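Local structure of TATA-box-binding protein (Sulfolobus acidocaldarius, 1MP9) at residues A[86-89]-A[90-94]. The protein probably binds the TATA box of archaeal promoters as a general transcription factor and so takes part in activating genes transcribed by RNA polymerase. Sequence-based numbering, arbitrary orientation.
Sequences RIIK and TLKKY
I87 and L91 meet in a local i to i+4 contact in the continuous stretch 86-94, at the C-terminal end of helix 77-93. This helix lies across the antiparallel sheet in the first of the two TBP repeats. The two side chains run side by side and point the same way, with I87 CG2 4.0 Å from L91 CD1. With chi1 at -66°, I87 CG1 sits beside the backbone N and the CG2 methyl lies opposite that N, on the side of L91. I87 also meets F52, M69 and V71 of the sheet, and L91 meets I63. The backbone is held by i to i+4 bonds: L91 N to I87 O is 3.0 Å and almost straight at 175°, and K93 N to K89 O is 2.7 Å. R86 O accepts two bonds from T90: N at 3.2 Å and OG1 at 3.3 Å, reaching it from opposite faces of its carbonyl plane. The K92 chain passes obliquely over I88, with K92 CG 4.1 Å from I88 CG2. The R86 chain is extended, and its NH1 is hydrogen-bonded to E55 O. The chemistry is thus two-sided: apolar branches of I87 and L91 pack against the sheet, while the T90 hydroxyl gives its proton to a backbone carbonyl of its own helix in a rather long bond.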
loop_
_atom_site.group_PDB
_atom_site.type_symbol
_atom_site.label_atom_id
_atom_site.label_comp_id
_atom_site.label_asym_id
_atom_site.label_seq_id
_atom_site.Cartn_x
_atom_site.Cartn_y
_atom_site.Cartn_z
ATOM N N ARG A 86 -11.559 17.896 25.125
ATOM C CA ARG A 86 -11.904 19.241 24.708
ATOM C C ARG A 86 -13.209 19.199 23.918
ATOM O O ARG A 86 -14.123 19.989 24.169
ATOM C CB ARG A 86 -10.779 19.837 23.860
ATOM C CG ARG A 86 -10.949 21.312 23.608
ATOM C CD ARG A 86 -9.829 21.911 22.754
ATOM N NE ARG A 86 -10.079 23.343 22.562
ATOM C CZ ARG A 86 -9.469 24.114 21.666
ATOM N NH1 ARG A 86 -8.545 23.612 20.848
ATOM N NH2 ARG A 86 -9.807 25.395 21.584
ATOM N N ILE A 87 -13.322 18.250 22.990
ATOM C CA ILE A 87 -14.536 18.157 22.184
ATOM C C ILE A 87 -15.759 17.885 23.055
ATOM O O ILE A 87 -16.777 18.577 22.954
ATOM C CB ILE A 87 -14.425 17.042 21.114
ATOM C CG1 ILE A 87 -13.350 17.410 20.093
ATOM C CG2 ILE A 87 -15.766 16.837 20.417
ATOM C CD1 ILE A 87 -12.872 16.236 19.229
ATOM N N ILE A 88 -15.651 16.879 23.914
ATOM C CA ILE A 88 -16.759 16.508 24.780
ATOM C C ILE A 88 -17.184 17.663 25.679
ATOM O O ILE A 88 -18.373 17.896 25.865
ATOM C CB ILE A 88 -16.400 15.262 25.630
ATOM C CG1 ILE A 88 -16.281 14.037 24.712
ATOM C CG2 ILE A 88 -17.486 15.005 26.677
ATOM C CD1 ILE A 88 -15.742 12.777 25.386
ATOM N N LYS A 89 -16.215 18.403 26.210
ATOM C CA LYS A 89 -16.530 19.535 27.080
ATOM C C LYS A 89 -17.466 20.495 26.334
ATOM O O LYS A 89 -18.515 20.900 26.854
ATOM C CB LYS A 89 -15.248 20.269 27.495
ATOM C CG LYS A 89 -15.439 21.249 28.661
ATOM C CD LYS A 89 -14.127 21.904 29.129
ATOM C CE LYS A 89 -14.356 22.728 30.411
ATOM N NZ LYS A 89 -13.138 23.377 31.015
ATOM N N THR A 90 -17.097 20.831 25.102
ATOM C CA THR A 90 -17.913 21.748 24.294
ATOM C C THR A 90 -19.305 21.204 23.996
ATOM O O THR A 90 -20.312 21.883 24.232
ATOM C CB THR A 90 -17.234 22.072 22.969
ATOM O OG1 THR A 90 -15.929 22.575 23.228
ATOM C CG2 THR A 90 -18.018 23.133 22.204
ATOM N N LEU A 91 -19.376 19.988 23.468
ATOM C CA LEU A 91 -20.675 19.410 23.179
ATOM C C LEU A 91 -21.537 19.513 24.440
ATOM O O LEU A 91 -22.742 19.780 24.363
ATOM C CB LEU A 91 -20.540 17.952 22.760
ATOM C CG LEU A 91 -19.676 17.758 21.522
ATOM C CD1 LEU A 91 -19.699 16.298 21.137
ATOM C CD2 LEU A 91 -20.183 18.653 20.383
ATOM N N LYS A 92 -20.907 19.311 25.593
ATOM C CA LYS A 92 -21.617 19.399 26.864
ATOM C C LYS A 92 -22.051 20.844 27.111
ATOM O O LYS A 92 -23.217 21.101 27.360
ATOM C CB LYS A 92 -20.732 18.914 28.033
ATOM C CG LYS A 92 -20.506 17.402 28.095
ATOM C CD LYS A 92 -20.021 16.961 29.471
ATOM C CE LYS A 92 -18.821 17.778 29.957
ATOM N NZ LYS A 92 -18.360 17.458 31.366
ATOM N N LYS A 93 -21.112 21.782 27.028
ATOM C CA LYS A 93 -21.428 23.181 27.243
ATOM C C LYS A 93 -22.622 23.630 26.409
ATOM O O LYS A 93 -23.309 24.590 26.762
ATOM C CB LYS A 93 -20.221 24.059 26.915
ATOM C CG LYS A 93 -20.550 25.532 26.678
ATOM C CD LYS A 93 -19.257 26.328 26.574
ATOM C CE LYS A 93 -19.409 27.653 25.821
ATOM N NZ LYS A 93 -20.352 28.617 26.465
ATOM N N TYR A 94 -22.888 22.946 25.307
ATOM C CA TYR A 94 -24.014 23.347 24.486
ATOM C C TYR A 94 -25.178 22.374 24.412
ATOM O O TYR A 94 -25.945 22.395 23.451
ATOM C CB TYR A 94 -23.532 23.697 23.090
ATOM C CG TYR A 94 -22.686 24.944 23.054
ATOM C CD1 TYR A 94 -23.253 26.201 23.277
ATOM C CD2 TYR A 94 -21.323 24.876 22.778
ATOM C CE1 TYR A 94 -22.480 27.361 23.221
ATOM C CE2 TYR A 94 -20.539 26.029 22.717
ATOM C CZ TYR A 94 -21.127 27.265 22.936
ATOM O OH TYR A 94 -20.364 28.405 22.817
#